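Local coordinates for agmatinase (Deinococcus radiodurans, PDB 1WOH), which probably hydrolyses agmatine to putrescine and urea, as a manganese-dependent member of the arginase (ureohydrolase) family, at residues Leu146-Asp150 / Asn159-Arg165; His175-Leu181 / Gly198-Met204. All blocks are in the same frame, centred on the assembly; numbering follows the deposited sequence.

Interaction 1: Leu146-Asp150 / Asn159-Arg165; sequences LDFTD and NSSPFRR
Arg164 reaches back from the first turn of helix 162-169 and runs along the backbone of Phe148-Asp150. Its CB lies against the carbonyl oxygen of Thr149, and CG sits about equally far from that oxygen and the carbonyl oxygen of Phe148. A bend at chi2 (62°) brings CD over the centre of the Phe148 ring, a CH-pi contact with Arg164 CD 3.5 Å from the ring centroid. NE passes beyond CE2 of the same ring, and the guanidinium then lies only 20° from the ring plane. At the tip, Arg164 NH1 donates to Phe148 O (2.9 Å); the oxygen lies in the guanidinium plane, and NH1 in the carbonyl plane. Asp150 CB lies over one face of the guanidinium, toward its rim, and Glu189 forms a salt bridge with NH1.

Arg165 grips Asp150 end-on. Arg165 NH1 meets Asp150 O (2.8 Å) on a lone pair, whereas Arg165 NH2 approaches Asp150 OD1 (2.9 Å) from above the carboxylate plane in a salt bridge. Lys156 forms a second salt bridge with that carboxylate oxygen, and Glu168 pairs with NE of Arg165, so the charges alternate.

Nearer to Asp147, the loop is fastened by Thr149 N to Ser160 O (2.9 Å) and by Ser161 OG to Thr149 O (2.6 Å), the hydroxyl standing above the carbonyl plane. Ser161 occupies the N-cap position, but its hydroxyl is spent on the loop and makes no capping bond. A weak bond from Phe163 N to Asp147 O continues the attachment. Asp147 is a ligand of the first manganese in this enzyme, and the segment belongs to the metal-binding loop that follows strand 137-142 in the arginase fold.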
loop_
_atom_site.group_PDB
_atom_site.type_symbol
_atom_site.label_atom_id
_atom_site.label_comp_id
_atom_site.label_asym_id
_atom_site.label_seq_id
_atom_site.Cartn_x
_atom_site.Cartn_y
_atom_site.Cartn_z
ATOM N N LEU A 146 -16.526 -7.303 -24.661
ATOM C CA LEU A 146 -17.338 -6.774 -25.752
ATOM C C LEU A 146 -18.208 -5.581 -25.344
ATOM O O LEU A 146 -18.350 -4.624 -26.102
ATOM C CB LEU A 146 -18.216 -7.880 -26.344
ATOM C CG LEU A 146 -19.008 -7.496 -27.599
ATOM C CD1 LEU A 146 -18.055 -7.142 -28.737
ATOM C CD2 LEU A 146 -19.903 -8.654 -27.997
ATOM N N ASP A 147 -18.786 -5.644 -24.146
ATOM C CA ASP A 147 -19.639 -4.572 -23.628
ATOM C C ASP A 147 -20.789 -4.173 -24.567
ATOM O O ASP A 147 -21.058 -2.985 -24.795
ATOM C CB ASP A 147 -18.782 -3.350 -23.267
ATOM C CG ASP A 147 -17.814 -3.637 -22.125
ATOM O OD1 ASP A 147 -18.088 -4.564 -21.332
ATOM O OD2 ASP A 147 -16.785 -2.939 -22.005
ATOM N N PHE A 148 -21.467 -5.188 -25.089
ATOM C CA PHE A 148 -22.605 -5.011 -25.986
ATOM C C PHE A 148 -23.800 -5.775 -25.399
ATOM O O PHE A 148 -24.692 -6.220 -26.122
ATOM C CB PHE A 148 -22.276 -5.573 -27.374
ATOM C CG PHE A 148 -23.187 -5.075 -28.464
ATOM C CD1 PHE A 148 -23.205 -3.729 -28.803
ATOM C CD2 PHE A 148 -24.022 -5.955 -29.156
ATOM C CE1 PHE A 148 -24.040 -3.252 -29.816
ATOM C CE2 PHE A 148 -24.862 -5.488 -30.169
ATOM C CZ PHE A 148 -24.867 -4.133 -30.495
ATOM N N THR A 149 -23.810 -5.920 -24.079
ATOM C CA THR A 149 -24.883 -6.645 -23.401
ATOM C C THR A 149 -26.155 -5.807 -23.255
ATOM O O THR A 149 -26.091 -4.601 -23.047
ATOM C CB THR A 149 -24.390 -7.120 -22.014
ATOM O OG1 THR A 149 -23.431 -8.170 -22.199
ATOM C CG2 THR A 149 -25.547 -7.623 -21.152
ATOM N N ASP A 150 -27.314 -6.445 -23.389
ATOM C CA ASP A 150 -28.580 -5.732 -23.246
ATOM C C ASP A 150 -28.824 -5.441 -21.760
ATOM O O ASP A 150 -28.813 -4.284 -21.336
ATOM C CB ASP A 150 -29.732 -6.564 -23.827
ATOM C CG ASP A 150 -31.075 -5.860 -23.719
ATOM O OD1 ASP A 150 -31.102 -4.700 -23.250
ATOM O OD2 ASP A 150 -32.102 -6.467 -24.104
ATOM N N ASN A 159 -21.866 -1.138 -17.084
ATOM C CA ASN A 159 -20.746 -0.933 -17.989
ATOM C C ASN A 159 -20.628 -2.066 -19.010
ATOM O O ASN A 159 -19.701 -2.086 -19.823
ATOM C CB ASN A 159 -19.430 -0.756 -17.212
ATOM C CG ASN A 159 -19.064 -1.960 -16.356
ATOM O OD1 ASN A 159 -19.934 -2.761 -16.007
ATOM N ND2 ASN A 159 -17.788 -2.102 -16.024
ATOM N N SER A 160 -21.311 -2.996 -18.875
ATOM C CA SER A 160 -21.274 -4.089 -19.846
ATOM C C SER A 160 -22.230 -3.811 -21.017
ATOM O O SER A 160 -22.290 -4.592 -21.972
ATOM C CB SER A 160 -21.678 -5.412 -19.182
ATOM O OG SER A 160 -20.781 -5.764 -18.147
ATOM N N SER A 161 -22.954 -2.694 -20.951
ATOM C CA SER A 161 -23.938 -2.341 -21.982
ATOM C C SER A 161 -23.783 -1.013 -22.740
ATOM O O SER A 161 -24.644 -0.683 -23.559
ATOM C CB SER A 161 -25.341 -2.319 -21.365
ATOM O OG SER A 161 -25.662 -3.529 -20.707
ATOM N N PRO A 162 -22.698 -0.253 -22.521
ATOM C CA PRO A 162 -22.620 1.017 -23.253
ATOM C C PRO A 162 -22.799 1.040 -24.767
ATOM O O PRO A 162 -23.488 1.918 -25.293
ATOM C CB PRO A 162 -21.276 1.590 -22.810
ATOM C CG PRO A 162 -20.455 0.375 -22.580
ATOM C CD PRO A 162 -21.419 -0.539 -21.845
ATOM N N PHE A 163 -22.188 0.098 -25.476
ATOM C CA PHE A 163 -22.317 0.102 -26.927
ATOM C C PHE A 163 -23.661 -0.402 -27.423
ATOM O O PHE A 163 -24.076 -0.083 -28.535
ATOM C CB PHE A 163 -21.157 -0.672 -27.554
ATOM C CG PHE A 163 -19.827 -0.035 -27.294
ATOM C CD1 PHE A 163 -18.908 -0.630 -26.436
ATOM C CD2 PHE A 163 -19.523 1.202 -27.852
ATOM C CE1 PHE A 163 -17.696 0.007 -26.133
ATOM C CE2 PHE A 163 -18.318 1.848 -27.558
ATOM C CZ PHE A 163 -17.404 1.247 -26.696
ATOM N N ARG A 164 -24.349 -1.172 -26.588
ATOM C CA ARG A 164 -25.666 -1.683 -26.944
ATOM C C ARG A 164 -26.630 -0.503 -26.818
ATOM O O ARG A 164 -27.471 -0.275 -27.694
ATOM C CB ARG A 164 -26.066 -2.815 -25.989
ATOM C CG ARG A 164 -27.302 -3.600 -26.419
ATOM C CD ARG A 164 -27.081 -4.305 -27.756
ATOM N NE ARG A 164 -28.198 -5.186 -28.094
ATOM C CZ ARG A 164 -28.302 -6.458 -27.716
ATOM N NH1 ARG A 164 -27.348 -7.031 -26.984
ATOM N NH2 ARG A 164 -29.377 -7.157 -28.051
ATOM N N ARG A 165 -26.491 0.257 -25.732
ATOM C CA ARG A 165 -27.332 1.427 -25.498
ATOM C C ARG A 165 -27.036 2.477 -26.567
ATOM O O ARG A 165 -27.939 3.130 -27.082
ATOM C CB ARG A 165 -27.056 2.027 -24.118
ATOM C CG ARG A 165 -27.460 1.146 -22.937
ATOM C CD ARG A 165 -28.982 1.035 -22.829
ATOM N NE ARG A 165 -29.531 -0.012 -23.683
ATOM C CZ ARG A 165 -29.417 -1.311 -23.430
ATOM N NH1 ARG A 165 -28.776 -1.722 -22.344
ATOM N NH2 ARG A 165 -29.942 -2.203 -24.260
#

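Interaction 2: His175-Leu181 / Gly198-Met204; sequences HITTVGL and GHTIIPM
Strands 173-181 and 200-203 are the two parallel strands of a beta-alpha-beta unit, with helix 188-196 as the crossover. The backbone ladder alternates: Thr200 N donates to Ile176 O, Thr178 N to Thr200 O, Ile202 N to Thr178 O (2.7 Å) and Gly180 N to Ile202 O. Met204 N also reaches Leu181 O (2.9 Å).

On the face bearing Thr177, Val179, Thr200 and Ile202, the side chains of Val179 and Ile202 lie side by side, pointing the same way, and CG2 of the valine meets CD1 of the isoleucine at 3.6 Å. That same CD1 also touches Thr177 CG2. At the start of the pair, the His175 ring swings across to Thr200, since CG is anti to the backbone N (chi1 -174°). His175 NE2 is hydrogen-bonded to Thr200 OG1 (2.9 Å), which lies at the ring edge in plane.

The His199 ring is laid over Ile176, with Ile176 CB 4.0 Å from its centroid and CG1 and CD1 of Ile176 also close to the ring, and Phe148 meets it edge-to-face. Replacing His199 by an alanine is likely to open a gap beside Ile176 and to deprive Phe148 of its aromatic partner.

Further out, strand 137-142 pairs with the other edge of strand 173-181, while Val191 and Arg195 of helix 188-196 pack on Ile201. Leu69 of the second subunit packs on Ile201 and Pro203, so strand 200-203, outermost within its chain, lies beside a subunit interface. Gln141 is hydrogen-bonded to Thr178 OG1, and this hydroxyl also accepts a bond from a water (2.6 Å), which in turn donates to Thr200 O (3.1 Å), linking side chain and neighbouring strand.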
loop_
_atom_site.group_PDB
_atom_site.type_symbol
_atom_site.label_atom_id
_atom_site.label_comp_id
_atom_site.label_asym_id
_atom_site.label_seq_id
_atom_site.Cartn_x
_atom_site.Cartn_y
_atom_site.Cartn_z
ATOM N N HIS A 175 -21.177 0.939 -37.216
ATOM C CA HIS A 175 -20.237 -0.161 -37.109
ATOM C C HIS A 175 -19.263 -0.006 -35.963
ATOM O O HIS A 175 -18.849 1.099 -35.631
ATOM C CB HIS A 175 -19.461 -0.290 -38.428
ATOM C CG HIS A 175 -18.552 -1.476 -38.484
ATOM N ND1 HIS A 175 -17.223 -1.417 -38.121
ATOM C CD2 HIS A 175 -18.793 -2.763 -38.823
ATOM C CE1 HIS A 175 -16.685 -2.619 -38.237
ATOM N NE2 HIS A 175 -17.617 -3.454 -38.661
ATOM N N ILE A 176 -18.922 -1.132 -35.352
ATOM C CA ILE A 176 -17.953 -1.159 -34.265
ATOM C C ILE A 176 -16.920 -2.229 -34.560
ATOM O O ILE A 176 -17.249 -3.325 -35.017
ATOM C CB ILE A 176 -18.598 -1.501 -32.894
ATOM C CG1 ILE A 176 -19.656 -0.461 -32.531
ATOM C CG2 ILE A 176 -17.520 -1.518 -31.798
ATOM C CD1 ILE A 176 -20.310 -0.711 -31.154
ATOM N N THR A 177 -15.662 -1.899 -34.310
ATOM C CA THR A 177 -14.578 -2.842 -34.496
ATOM C C THR A 177 -13.984 -2.967 -33.102
ATOM O O THR A 177 -13.439 -1.999 -32.579
ATOM C CB THR A 177 -13.498 -2.294 -35.443
ATOM O OG1 THR A 177 -14.059 -2.094 -36.745
ATOM C CG2 THR A 177 -12.337 -3.275 -35.532
ATOM N N THR A 178 -14.103 -4.150 -32.507
ATOM C CA THR A 178 -13.591 -4.386 -31.157
ATOM C C THR A 178 -12.350 -5.257 -31.204
ATOM O O THR A 178 -12.369 -6.350 -31.771
ATOM C CB THR A 178 -14.657 -5.068 -30.294
ATOM O OG1 THR A 178 -15.872 -4.315 -30.384
ATOM C CG2 THR A 178 -14.213 -5.125 -28.837
ATOM N N VAL A 179 -11.277 -4.778 -30.583
ATOM C CA VAL A 179 -10.021 -5.513 -30.602
ATOM C C VAL A 179 -9.452 -5.748 -29.210
ATOM O O VAL A 179 -9.412 -4.832 -28.392
ATOM C CB VAL A 179 -8.976 -4.744 -31.439
ATOM C CG1 VAL A 179 -7.681 -5.540 -31.532
ATOM C CG2 VAL A 179 -9.545 -4.445 -32.817
ATOM N N GLY A 180 -9.011 -6.981 -28.958
ATOM C CA GLY A 180 -8.421 -7.326 -27.677
ATOM C C GLY A 180 -9.241 -8.270 -26.818
ATOM O O GLY A 180 -8.811 -8.647 -25.726
ATOM N N LEU A 181 -10.407 -8.674 -27.315
ATOM C CA LEU A 181 -11.295 -9.557 -26.563
ATOM C C LEU A 181 -10.647 -10.859 -26.109
ATOM O O LEU A 181 -9.932 -11.519 -26.871
ATOM C CB LEU A 181 -12.546 -9.881 -27.390
ATOM C CG LEU A 181 -13.429 -8.716 -27.849
ATOM C CD1 LEU A 181 -14.638 -9.263 -28.589
ATOM C CD2 LEU A 181 -13.880 -7.892 -26.649
ATOM N N GLY A 198 -23.180 -6.881 -38.076
ATOM C CA GLY A 198 -22.031 -6.629 -38.927
ATOM C C GLY A 198 -20.807 -6.117 -38.186
ATOM O O GLY A 198 -19.789 -5.809 -38.810
ATOM N N HIS A 199 -20.891 -6.017 -36.861
ATOM C CA HIS A 199 -19.744 -5.532 -36.090
ATOM C C HIS A 199 -18.561 -6.478 -36.277
ATOM O O HIS A 199 -18.730 -7.667 -36.558
ATOM C CB HIS A 199 -20.096 -5.424 -34.604
ATOM C CG HIS A 199 -21.046 -4.310 -34.279
ATOM N ND1 HIS A 199 -21.724 -3.597 -35.243
ATOM C CD2 HIS A 199 -21.440 -3.799 -33.088
ATOM C CE1 HIS A 199 -22.493 -2.693 -34.661
ATOM N NE2 HIS A 199 -22.338 -2.795 -33.352
ATOM N N THR A 200 -17.356 -5.941 -36.122
ATOM C CA THR A 200 -16.141 -6.731 -36.282
ATOM C C THR A 200 -15.536 -7.046 -34.922
ATOM O O THR A 200 -15.234 -6.148 -34.138
ATOM C CB THR A 200 -15.114 -5.974 -37.142
ATOM O OG1 THR A 200 -15.711 -5.650 -38.404
ATOM C CG2 THR A 200 -13.873 -6.830 -37.384
ATOM N N ILE A 201 -15.372 -8.333 -34.655
ATOM C CA ILE A 201 -14.831 -8.803 -33.392
ATOM C C ILE A 201 -13.444 -9.383 -33.620
ATOM O O ILE A 201 -13.288 -10.373 -34.331
ATOM C CB ILE A 201 -15.763 -9.881 -32.788
ATOM C CG1 ILE A 201 -17.111 -9.246 -32.438
ATOM C CG2 ILE A 201 -15.116 -10.526 -31.574
ATOM C CD1 ILE A 201 -18.090 -10.198 -31.764
ATOM N N ILE A 202 -12.436 -8.758 -33.022
ATOM C CA ILE A 202 -11.064 -9.227 -33.182
ATOM C C ILE A 202 -10.471 -9.663 -31.843
ATOM O O ILE A 202 -10.012 -8.837 -31.056
ATOM C CB ILE A 202 -10.171 -8.122 -33.806
ATOM C CG1 ILE A 202 -10.793 -7.633 -35.123
ATOM C CG2 ILE A 202 -8.774 -8.670 -34.075
ATOM C CD1 ILE A 202 -10.052 -6.460 -35.776
ATOM N N PRO A 203 -10.484 -10.975 -31.567
ATOM C CA PRO A 203 -9.945 -11.526 -30.317
ATOM C C PRO A 203 -8.462 -11.191 -30.178
ATOM O O PRO A 203 -7.774 -10.997 -31.178
ATOM C CB PRO A 203 -10.171 -13.027 -30.474
ATOM C CG PRO A 203 -11.337 -13.109 -31.423
ATOM C CD PRO A 203 -11.015 -12.046 -32.426
ATOM N N MET A 204 -7.974 -11.120 -28.943
ATOM C CA MET A 204 -6.564 -10.817 -28.701
ATOM C C MET A 204 -5.676 -11.860 -29.385
ATOM O O MET A 204 -4.584 -11.540 -29.851
ATOM C CB MET A 204 -6.279 -10.801 -27.196
ATOM C CG MET A 204 -4.846 -10.463 -26.823
ATOM S SD MET A 204 -4.339 -8.818 -27.351
ATOM C CE MET A 204 -2.625 -9.126 -27.764
HETATM O O HOH W 1 -17.546 -5.178 -32.237
#

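From the N terminus, the chain leaves strand 137-142 and enters the loop of interaction 1, which closes through Asn159-Arg165 over only eight intervening residues, none of them helix or strand. Helix 162-169 then leads directly into strand 173-181, where interaction 2 opens; this contact closes a longer excursion through helix 188-196 when strand 200-203 joins the sheet. The two contacts stand in series, neither nesting nor crossing, with centres about 13 Å apart. They also touch: Phe163 CB packs on Ile176 CD1 (3.7 Å), and Leu146 lies against Thr178 and Leu181. Together they tie the metal-binding loop and its following helix to the sheet's last two strands.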